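PDB 3TVA: xylose isomerase domain protein TIM barrel from Planctomyces limnophilus, which is probably an isomerase of the xylose isomerase-like TIM barrel family and binds a magnesium ion. Local coordinates for residues 214-219 and 235-240; 166-171 and 201-206; 189-194 and 225-230. One frame throughout, in Å; residues are numbered along the deposited sequence. Where two conformers were deposited one is given.

In the fold
The three contacts belong to one TIM barrel and stand at different distances from its magnesium ion, which E158, D184, H211 and E259 bind. Interactions 1 and 3 adjoin, with centres about 9 Å apart. They share the antiparallel pair of strands 207-216 and 229-231, and L216 N lies 2.7 Å from Q229 O, a probable hydrogen bond. Interaction 3 is the nearer to the metal: the side chain of L190 is about 8 Å from it, that of A215 in interaction 1 about 11 Å. Interaction 2 joins two outer helices of the barrel. Its centre is about 22 Å from that of interaction 1 and about 20 Å from that of interaction 3, and it touches neither.

Interaction 1 (214-219 and 235-240); sequences DALWAP and TGDVGM
The carboxylate of D214 lies against the backbone of G236, with CG 3.4 Å from G236 CA. This is a strand-to-loop contact of the TIM barrel: the end of strand 207-216 meets the loop that leads from strand 229-231 into helix 240-249. CG of D214 is anti to the backbone N (chi1 -151°), and this brings both oxygens to the loop. OD1 accepts from V238 N at 3.0 Å through its syn lone pair. It also accepts from A215 N, which meets it from above the carboxylate plane. OD2 takes a weak bond from G236 N, a bond from G234 N and one from a water that in turn accepts from G239 N. The acid is buried, and these many donors would probably favour its charged form. G236 fits because a CB there would clash with D214 OD1 and A215 O.

A second set of bonds runs further along the chain. D237 N donates to A215 O at 2.7 Å, from above the carbonyl plane. The D237 side chain returns a bond: W217 N donates to its OD2 at 2.9 Å, nearly straight at 162°, on the anti lone pair. The W217 ring and this carboxylate are turned only 20° apart, and OD2 comes within 3.2 Å of W217 CD1. CD2 of L216 packs on G236 CA. V238 also touches P185 and I189 of helix 185-190. At the edge of the indole, in its plane, a water accepts from W217 NE1 at 2.8 Å and donates to D237 O.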
# COMPACT_ATOMS: atom_id res chain seq x y z
N ASP A 214 4.88 4.38 -10.57
CA ASP A 214 6.13 4.96 -11.06
C ASP A 214 6.20 6.46 -10.73
O ASP A 214 5.17 7.11 -10.54
CB ASP A 214 6.26 4.74 -12.58
CG ASP A 214 7.72 4.64 -13.05
OD1 ASP A 214 8.65 5.01 -12.30
OD2 ASP A 214 7.92 4.19 -14.20
N ALA A 215 7.42 7.00 -10.66
CA ALA A 215 7.59 8.41 -10.35
C ALA A 215 8.92 8.95 -10.86
O ALA A 215 9.85 8.18 -11.11
CB ALA A 215 7.47 8.64 -8.84
N LEU A 216 9.00 10.27 -10.99
CA LEU A 216 10.24 10.95 -11.35
C LEU A 216 10.83 11.59 -10.10
O LEU A 216 10.09 12.14 -9.28
CB LEU A 216 9.96 12.04 -12.40
CG LEU A 216 9.42 11.58 -13.75
CD1 LEU A 216 8.98 12.79 -14.61
CD2 LEU A 216 10.48 10.74 -14.51
N TRP A 217 12.15 11.50 -9.94
CA TRP A 217 12.81 12.19 -8.83
C TRP A 217 12.58 13.70 -8.90
O TRP A 217 12.48 14.27 -9.98
CB TRP A 217 14.33 11.96 -8.88
CG TRP A 217 14.73 10.55 -8.61
CD1 TRP A 217 15.02 9.59 -9.53
CD2 TRP A 217 14.88 9.94 -7.32
NE1 TRP A 217 15.34 8.41 -8.89
CE2 TRP A 217 15.26 8.60 -7.54
CE3 TRP A 217 14.72 10.39 -6.01
CZ2 TRP A 217 15.49 7.71 -6.50
CZ3 TRP A 217 14.94 9.50 -4.97
CH2 TRP A 217 15.33 8.17 -5.22
N ALA A 218 12.52 14.34 -7.74
CA ALA A 218 12.63 15.80 -7.69
C ALA A 218 14.05 16.19 -8.09
O ALA A 218 14.96 15.35 -8.08
CB ALA A 218 12.32 16.30 -6.28
N PRO A 219 14.27 17.47 -8.46
CA PRO A 219 15.65 17.94 -8.66
C PRO A 219 16.49 17.62 -7.42
O PRO A 219 15.94 17.58 -6.32
CB PRO A 219 15.49 19.44 -8.82
CG PRO A 219 14.12 19.60 -9.40
CD PRO A 219 13.28 18.52 -8.78
N THR A 235 7.07 5.11 -17.40
CA THR A 235 7.59 6.37 -17.92
C THR A 235 8.43 7.14 -16.89
O THR A 235 8.95 8.21 -17.19
CB THR A 235 6.47 7.29 -18.48
OG1 THR A 235 5.58 7.66 -17.43
CG2 THR A 235 5.69 6.56 -19.57
N GLY A 236 8.56 6.58 -15.69
CA GLY A 236 9.30 7.24 -14.62
C GLY A 236 10.69 6.70 -14.35
O GLY A 236 11.32 6.14 -15.24
N ASP A 237 11.17 6.91 -13.12
CA ASP A 237 12.52 6.52 -12.71
C ASP A 237 12.65 5.20 -11.94
O ASP A 237 13.75 4.85 -11.52
CB ASP A 237 13.17 7.65 -11.91
CG ASP A 237 13.36 8.91 -12.74
OD1 ASP A 237 13.60 8.78 -13.96
OD2 ASP A 237 13.27 10.02 -12.18
N VAL A 238 11.55 4.50 -11.71
CA VAL A 238 11.63 3.23 -10.99
C VAL A 238 12.43 2.16 -11.76
O VAL A 238 13.25 1.50 -11.15
CB VAL A 238 10.25 2.67 -10.55
CG1 VAL A 238 10.42 1.24 -10.00
CG2 VAL A 238 9.62 3.56 -9.50
N GLY A 239 12.32 2.08 -13.08
CA GLY A 239 12.82 0.86 -13.72
C GLY A 239 11.96 -0.39 -13.56
O GLY A 239 12.30 -1.29 -12.77
N MSE A 240 10.78 -0.39 -14.19
CA MSE A 240 9.83 -1.49 -14.04
C MSE A 240 10.43 -2.87 -14.27
O MSE A 240 10.15 -3.81 -13.52
CB MSE A 240 8.61 -1.27 -14.94
CG MSE A 240 7.29 -1.81 -14.38
SE MSE A 240 6.86 -1.32 -12.51
CE MSE A 240 7.39 0.57 -12.49
O HOH W 1 10.25 3.16 -14.65
O HOH W 2 15.95 5.73 -9.31

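Interaction 2 (166-171 and 201-206); sequences HLLEFI and RKVARY
Both faces of the Y206 ring are covered. Over one face sits I171 CG2, 3.6 Å from the ring centroid and 9° off the normal, a CH-pi contact. Over the opposite face lies R205 CG, also above the centre. L168 CD2 meets the ring at its edge, 3.5 Å from Y206 CE2. The R205 guanidinium has Y206 CE2 on one face, offset toward the rim. The R205 chain leaves with CG in the crowded position between backbone N and carbonyl carbon (chi1 67°). It then runs extended from CG to NE, which carries the guanidinium along the ring to its CE2 edge. There NH2 comes within 4.0 Å of L168 CD2.

L168 and Y206 cross at about a right angle, while I171 and Y206 meet tip to tip. CG2 of I171 is anti to its backbone N, and this branch makes the closer contact, while CD1 reaches Y206 CD2 at 4.0 Å. L168 CG also packs on V203 CG1 at 4.0 Å. No hydrogen bond joins the two segments. The Y206 hydroxyl is instead hydrogen-bonded to E172 OE2, one residue beyond 166-171, so the ring is tied to that helix at its tip too.

The contact packs helix 164-174 against the end of helix 196-203 and its 3-10 continuation. Beneath both, strand 179-183 presents I181 to L167, I171, V203 and Y206, in the helix-on-strand layering of a TIM barrel.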
# COMPACT_ATOMS: atom_id res chain seq x y z
N HIS A 166 15.97 2.20 8.69
CA HIS A 166 15.10 2.67 9.79
C HIS A 166 13.86 1.79 9.86
O HIS A 166 13.42 1.38 10.94
CB HIS A 166 14.71 4.14 9.54
CG HIS A 166 14.10 4.84 10.71
ND1 HIS A 166 14.21 4.39 12.01
CD2 HIS A 166 13.38 5.99 10.77
CE1 HIS A 166 13.57 5.22 12.82
NE2 HIS A 166 13.06 6.20 12.09
N LEU A 167 13.29 1.47 8.70
CA LEU A 167 12.13 0.61 8.60
C LEU A 167 12.42 -0.80 9.14
O LEU A 167 11.62 -1.39 9.87
CB LEU A 167 11.65 0.51 7.16
CG LEU A 167 10.48 -0.45 6.89
CD1 LEU A 167 9.24 -0.05 7.67
CD2 LEU A 167 10.18 -0.51 5.40
N LEU A 168 13.57 -1.35 8.77
CA LEU A 168 13.98 -2.65 9.28
C LEU A 168 14.11 -2.62 10.81
O LEU A 168 13.71 -3.56 11.51
CB LEU A 168 15.33 -3.05 8.68
CG LEU A 168 15.37 -3.60 7.26
CD1 LEU A 168 16.82 -3.63 6.74
CD2 LEU A 168 14.75 -4.99 7.20
N GLU A 169 14.71 -1.55 11.32
CA GLU A 169 14.86 -1.37 12.75
C GLU A 169 13.49 -1.38 13.45
O GLU A 169 13.31 -2.01 14.50
CB GLU A 169 15.60 -0.06 13.02
CG GLU A 169 16.00 0.12 14.47
CD GLU A 169 16.52 1.51 14.80
OE1 GLU A 169 16.33 2.45 13.98
OE2 GLU A 169 17.12 1.67 15.88
N PHE A 170 12.51 -0.69 12.86
CA PHE A 170 11.17 -0.60 13.44
C PHE A 170 10.52 -1.96 13.44
O PHE A 170 9.94 -2.39 14.45
CB PHE A 170 10.30 0.40 12.66
CG PHE A 170 8.89 0.52 13.18
CD1 PHE A 170 8.64 1.08 14.42
CD2 PHE A 170 7.81 0.11 12.40
CE1 PHE A 170 7.33 1.21 14.91
CE2 PHE A 170 6.51 0.23 12.86
CZ PHE A 170 6.26 0.78 14.12
N ILE A 171 10.60 -2.64 12.30
CA ILE A 171 10.00 -3.96 12.17
C ILE A 171 10.62 -4.94 13.16
O ILE A 171 9.92 -5.76 13.76
CB ILE A 171 10.15 -4.48 10.72
CG1 ILE A 171 9.20 -3.71 9.79
CG2 ILE A 171 9.92 -5.99 10.65
CD1 ILE A 171 9.39 -4.04 8.32
N ARG A 201 15.73 -4.95 -1.98
CA ARG A 201 16.65 -6.03 -1.62
C ARG A 201 16.85 -6.09 -0.11
O ARG A 201 16.90 -7.17 0.46
CB ARG A 201 18.01 -5.84 -2.28
CG ARG A 201 18.03 -6.03 -3.80
CD ARG A 201 19.48 -6.07 -4.29
NE ARG A 201 19.53 -6.58 -5.65
CZ ARG A 201 19.56 -7.87 -5.94
NH1 ARG A 201 19.59 -8.77 -4.98
NH2 ARG A 201 19.57 -8.25 -7.21
N LYS A 202 16.99 -4.94 0.53
CA LYS A 202 17.25 -4.91 1.96
C LYS A 202 16.07 -5.44 2.78
O LYS A 202 16.27 -6.09 3.80
CB LYS A 202 17.56 -3.48 2.42
CG LYS A 202 18.99 -3.05 2.19
CD LYS A 202 19.19 -1.61 2.65
CE LYS A 202 20.66 -1.22 2.70
NZ LYS A 202 20.84 0.23 3.01
N VAL A 203 14.85 -5.13 2.34
CA VAL A 203 13.65 -5.49 3.12
C VAL A 203 12.96 -6.78 2.68
O VAL A 203 11.86 -7.08 3.15
CB VAL A 203 12.65 -4.32 3.25
CG1 VAL A 203 13.35 -3.10 3.85
CG2 VAL A 203 11.98 -3.99 1.91
N ALA A 204 13.59 -7.50 1.75
CA ALA A 204 12.97 -8.59 1.01
C ALA A 204 12.18 -9.58 1.89
O ALA A 204 11.07 -9.96 1.53
CB ALA A 204 14.04 -9.35 0.20
N ARG A 205 12.74 -9.97 3.03
CA ARG A 205 12.12 -11.02 3.84
C ARG A 205 10.78 -10.59 4.46
O ARG A 205 10.01 -11.44 4.91
CB ARG A 205 13.08 -11.53 4.93
CG ARG A 205 13.41 -10.52 6.03
CD ARG A 205 14.58 -11.05 6.88
NE ARG A 205 15.04 -10.10 7.90
CZ ARG A 205 15.94 -9.15 7.67
NH1 ARG A 205 16.44 -8.99 6.44
NH2 ARG A 205 16.34 -8.34 8.64
N TYR A 206 10.53 -9.28 4.51
CA TYR A 206 9.25 -8.77 5.02
C TYR A 206 8.20 -8.40 3.96
O TYR A 206 7.10 -7.99 4.32
CB TYR A 206 9.48 -7.57 5.97
CG TYR A 206 10.44 -7.87 7.08
CD1 TYR A 206 10.15 -8.86 8.02
CD2 TYR A 206 11.65 -7.17 7.21
CE1 TYR A 206 11.03 -9.15 9.06
CE2 TYR A 206 12.54 -7.45 8.27
CZ TYR A 206 12.22 -8.45 9.18
OH TYR A 206 13.08 -8.76 10.21

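Interaction 3 (189-194 and 225-230); sequences ILYGTG and KSWGQE
G228 N donates to L190 O at 3.1 Å, in the carbonyl plane and on a lone pair, with an N-H...O angle of 166°. A water also donates to this oxygen and to S226 O at 2.6 Å, so it bridges the two backbones. The main chains come close here: a CB on G228 would sit tightly against I189 O and L190 CA.

The L190 side chain lies along the G228 backbone, with CD2 3.5 Å from G228 O. CG of L190 is anti to the carbonyl carbon (chi1 -69°), which turns the branch to that side. W227 fills the other part of the contact. Its indole presents an edge to the L190 backbone, CE3 being 3.6 Å from L190 O. CZ3 of W227 lies over one face of the Y191 ring, 3.5 Å above the plane and offset toward the rim. The two side chains run side by side and point the same way, but the rings are oblique, with planes 59° apart and centroids 5.0 Å apart. CH2 of W227 comes within 3.5 Å of Y191 CE1. An alanine at Y191 would remove the face that W227 CZ3 rests on and would probably loosen the hold on the indole.

Further out, T85 of helix 82-88 touches both aromatic residues, and I82 touches W227. Y191 also reaches H122 and Q161. A salt bridge to R260 holds E230 OE2, and that arginine follows the magnesium ligand E259. Helix 185-190 ends in a Schellman motif: T193 N bonds to M188 O, G192 N makes a weak bond to I189 O, and G192 takes positive phi as the C-prime residue. The contact thus joins a capped helix end to an added antiparallel strand near the magnesium site of the TIM barrel.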
# COMPACT_ATOMS: atom_id res chain seq x y z
N ILE A 189 10.84 7.38 -4.28
CA ILE A 189 11.23 8.43 -5.21
C ILE A 189 10.47 9.72 -4.91
O ILE A 189 11.04 10.81 -4.97
CB ILE A 189 11.02 7.98 -6.66
CG1 ILE A 189 11.96 6.80 -6.96
CG2 ILE A 189 11.27 9.13 -7.61
CD1 ILE A 189 11.87 6.28 -8.37
N LEU A 190 9.19 9.58 -4.57
CA LEU A 190 8.37 10.75 -4.27
C LEU A 190 8.90 11.47 -3.03
O LEU A 190 9.08 12.69 -3.05
CB LEU A 190 6.90 10.33 -4.10
CG LEU A 190 6.21 9.87 -5.39
CD1 LEU A 190 4.85 9.25 -5.08
CD2 LEU A 190 6.04 11.05 -6.37
N TYR A 191 9.21 10.72 -1.97
CA TYR A 191 9.84 11.30 -0.79
C TYR A 191 11.30 11.70 -0.99
O TYR A 191 11.85 12.45 -0.19
CB TYR A 191 9.75 10.34 0.40
CG TYR A 191 8.36 10.19 0.96
CD1 TYR A 191 7.79 11.19 1.73
CD2 TYR A 191 7.61 9.05 0.72
CE1 TYR A 191 6.50 11.05 2.24
CE2 TYR A 191 6.34 8.90 1.22
CZ TYR A 191 5.79 9.90 1.98
OH TYR A 191 4.51 9.74 2.47
N GLY A 192 11.92 11.20 -2.05
CA GLY A 192 13.31 11.53 -2.35
C GLY A 192 14.32 10.89 -1.39
O GLY A 192 15.43 11.38 -1.22
N THR A 193 13.92 9.79 -0.76
CA THR A 193 14.75 9.18 0.27
C THR A 193 15.93 8.31 -0.19
O THR A 193 17.06 8.50 0.28
CB THR A 193 13.87 8.38 1.21
OG1 THR A 193 13.06 7.50 0.44
CG2 THR A 193 12.97 9.33 1.94
N GLY A 194 15.69 7.38 -1.11
CA GLY A 194 16.73 6.42 -1.48
C GLY A 194 16.31 5.52 -2.62
O GLY A 194 15.10 5.38 -2.89
N LYS A 225 12.32 17.54 0.05
CA LYS A 225 11.73 18.85 0.31
C LYS A 225 10.50 19.07 -0.56
O LYS A 225 9.40 19.32 -0.06
CB LYS A 225 12.77 19.96 0.19
CG LYS A 225 13.83 19.86 1.28
CD LYS A 225 14.72 21.08 1.34
CE LYS A 225 15.52 21.20 0.07
NZ LYS A 225 16.54 22.28 0.12
N SER A 226 10.69 19.04 -1.88
CA SER A 226 9.59 18.99 -2.82
C SER A 226 9.26 17.54 -3.21
O SER A 226 10.16 16.69 -3.31
CB SER A 226 9.92 19.79 -4.07
OG SER A 226 10.34 21.10 -3.72
N TRP A 227 7.98 17.26 -3.40
CA TRP A 227 7.55 15.96 -3.90
C TRP A 227 8.22 15.70 -5.24
O TRP A 227 8.43 16.63 -6.02
CB TRP A 227 6.04 15.96 -4.14
CG TRP A 227 5.14 15.84 -2.92
CD1 TRP A 227 4.17 16.73 -2.52
CD2 TRP A 227 5.11 14.76 -1.97
NE1 TRP A 227 3.54 16.27 -1.38
CE2 TRP A 227 4.10 15.07 -1.02
CE3 TRP A 227 5.84 13.57 -1.82
CZ2 TRP A 227 3.81 14.23 0.05
CZ3 TRP A 227 5.54 12.73 -0.76
CH2 TRP A 227 4.53 13.06 0.17
N GLY A 228 8.53 14.44 -5.53
CA GLY A 228 8.78 14.04 -6.90
C GLY A 228 7.44 14.02 -7.64
O GLY A 228 6.43 14.46 -7.11
N GLN A 229 7.42 13.49 -8.86
CA GLN A 229 6.19 13.52 -9.65
C GLN A 229 5.76 12.12 -10.05
O GLN A 229 6.53 11.39 -10.68
CB GLN A 229 6.41 14.36 -10.92
CG GLN A 229 5.20 14.41 -11.84
CD GLN A 229 5.52 15.00 -13.21
OE1 GLN A 229 6.67 15.38 -13.49
NE2 GLN A 229 4.51 15.07 -14.07
N GLU A 230 4.54 11.73 -9.71
CA GLU A 230 4.04 10.42 -10.12
C GLU A 230 3.69 10.46 -11.61
O GLU A 230 3.13 11.44 -12.07
CB GLU A 230 2.82 10.00 -9.31
CG GLU A 230 2.37 8.57 -9.62
CD GLU A 230 1.01 8.20 -9.04
OE1 GLU A 230 0.58 8.83 -8.04
OE2 GLU A 230 0.37 7.27 -9.59
O HOH W 3 11.31 14.34 -3.00